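PDB 5IE2: oxalate--CoA ligase from Arabidopsis thaliana, which belongs to the ANL superfamily of AMP-binding enzymes and holds adenosine-5'-triphosphate in this structure. Local coordinates for residues A22-G27 with A231-A236. Sequence-based numbering, arbitrary orientation.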
loop_
_atom_site.group_PDB
_atom_site.type_symbol
_atom_site.label_atom_id
_atom_site.label_comp_id
_atom_site.label_asym_id
_atom_site.label_seq_id
_atom_site.Cartn_x
_atom_site.Cartn_y
_atom_site.Cartn_z
ATOM N N ALA A 22 -8.356 20.061 -0.478
ATOM C CA ALA A 22 -7.476 19.043 0.074
ATOM C C ALA A 22 -8.165 17.677 0.160
ATOM O O ALA A 22 -7.594 16.677 -0.251
ATOM C CB ALA A 22 -6.983 19.470 1.476
ATOM N N LEU A 23 -9.366 17.628 0.750
ATOM C CA LEU A 23 -9.977 16.355 1.147
ATOM C C LEU A 23 -11.496 16.444 1.020
ATOM O O LEU A 23 -12.129 17.321 1.634
ATOM C CB LEU A 23 -9.594 16.013 2.606
ATOM C CG LEU A 23 -10.075 14.638 3.118
ATOM C CD1 LEU A 23 -9.353 13.568 2.373
ATOM C CD2 LEU A 23 -9.689 14.506 4.631
ATOM N N SER A 24 -12.071 15.550 0.216
ATOM C CA SER A 24 -13.522 15.459 0.050
ATOM C C SER A 24 -13.970 14.097 0.474
ATOM O O SER A 24 -13.187 13.133 0.453
ATOM C CB SER A 24 -13.947 15.687 -1.413
ATOM O OG SER A 24 -13.642 16.993 -1.820
ATOM N N VAL A 25 -15.214 14.037 0.957
ATOM C CA VAL A 25 -15.920 12.774 1.132
ATOM C C VAL A 25 -17.059 12.862 0.146
ATOM O O VAL A 25 -17.824 13.838 0.191
ATOM C CB VAL A 25 -16.436 12.598 2.568
ATOM C CG1 VAL A 25 -17.371 11.368 2.650
ATOM C CG2 VAL A 25 -15.260 12.518 3.551
ATOM N N SER A 26 -17.090 11.940 -0.818
ATOM C CA SER A 26 -18.037 12.020 -1.936
ATOM C C SER A 26 -19.469 12.316 -1.430
ATOM O O SER A 26 -20.016 11.596 -0.585
ATOM C CB SER A 26 -18.052 10.715 -2.743
ATOM O OG SER A 26 -18.975 10.817 -3.845
ATOM N N GLY A 27 -20.028 13.388 -1.952
ATOM C CA GLY A 27 -21.417 13.791 -1.688
ATOM C C GLY A 27 -21.589 14.559 -0.397
ATOM O O GLY A 27 -22.709 14.970 -0.068
ATOM N N ALA A 231 -5.581 17.216 -4.242
ATOM C CA ALA A 231 -6.806 16.807 -3.536
ATOM C C ALA A 231 -7.016 15.291 -3.540
ATOM O O ALA A 231 -6.581 14.570 -4.462
ATOM C CB ALA A 231 -8.049 17.492 -4.172
ATOM N N VAL A 232 -7.696 14.854 -2.503
ATOM C CA VAL A 232 -8.040 13.456 -2.277
ATOM C C VAL A 232 -9.524 13.338 -2.040
ATOM O O VAL A 232 -10.048 14.102 -1.262
ATOM C CB VAL A 232 -7.275 12.940 -1.000
ATOM C CG1 VAL A 232 -7.640 11.520 -0.696
ATOM C CG2 VAL A 232 -5.760 13.059 -1.224
ATOM N N THR A 233 -10.179 12.349 -2.653
ATOM C CA THR A 233 -11.601 12.090 -2.363
ATOM C C THR A 233 -11.750 10.719 -1.748
ATOM O O THR A 233 -11.186 9.747 -2.249
ATOM C CB THR A 233 -12.459 12.181 -3.637
ATOM O OG1 THR A 233 -12.371 13.521 -4.160
ATOM C CG2 THR A 233 -13.973 11.799 -3.349
ATOM N N LEU A 234 -12.477 10.628 -0.645
ATOM C CA LEU A 234 -12.808 9.343 -0.034
ATOM C C LEU A 234 -14.209 8.938 -0.504
ATOM O O LEU A 234 -15.137 9.768 -0.477
ATOM C CB LEU A 234 -12.782 9.448 1.500
ATOM C CG LEU A 234 -11.486 10.103 2.036
ATOM C CD1 LEU A 234 -11.558 10.250 3.536
ATOM C CD2 LEU A 234 -10.325 9.177 1.575
ATOM N N PRO A 235 -14.370 7.692 -0.914
ATOM C CA PRO A 235 -15.744 7.200 -1.226
ATOM C C PRO A 235 -16.725 7.336 -0.034
ATOM O O PRO A 235 -16.383 7.226 1.159
ATOM C CB PRO A 235 -15.539 5.719 -1.562
ATOM C CG PRO A 235 -14.071 5.608 -2.042
ATOM C CD PRO A 235 -13.343 6.650 -1.110
ATOM N N ALA A 236 -17.987 7.592 -0.382
ATOM C CA ALA A 236 -19.028 7.830 0.620
ATOM C C ALA A 236 -19.110 6.730 1.647
ATOM O O ALA A 236 -19.399 6.966 2.827
ATOM C CB ALA A 236 -20.418 8.012 -0.091
#
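Strands 22-25 and 231-234 run parallel, their axes 19° apart, and alternate N-H and C=O groups join them through four backbone hydrogen bonds. Ser24 supplies both of its groups: its N reaches Val232 O at 2.9 Å, nearly along the C=O axis, whereas Leu234 N meets Ser24 O at 2.8 Å from above the carbonyl plane. Val232 N to Ala22 O opens the series, and Ser26 N to Leu234 O (2.9 Å) carries it one residue past the end of strand 22-25, to the last residue of strand 231-234. On the face bearing Leu23, Val25, Val232 and Leu234, the chi1 of Leu23 sets CG anti to the backbone N (-175°), and chi2 of 67° then turns CD1 over the neighbouring strand, 4.0 Å from Val232 CB, the two side chains running alongside each other in the same direction. The same methyl, Leu23 CD1, also touches Leu234 CG at 4.1 Å, so it bridges two successive side chains of that face; helix 67-78 packs on Leu23 and Val25 through Val67. These are the central strands of a four-stranded mixed sheet, order 29-32, 21-25, 231-234, 205-207, within the AMP-binding region of the chain; a classic beta bulge sets Ala22 and Leu23 together opposite Leu31 of strand 29-32. On the other face, Ser24 and Thr233 each turn their hydroxyl anti to the carbonyl carbon, and Ser24 CB rests 3.8 Å from Thr233 OG1. Arg21 NH1 hydrogen-bonds both hydroxyls, and Asn30 OD1 also binds Ser24 OG. Thr233 CG2, anti to its backbone N, lies 4.0 Å from Ser26 N, while Ser26 OG hydrogen-bonds Asp248 OD1.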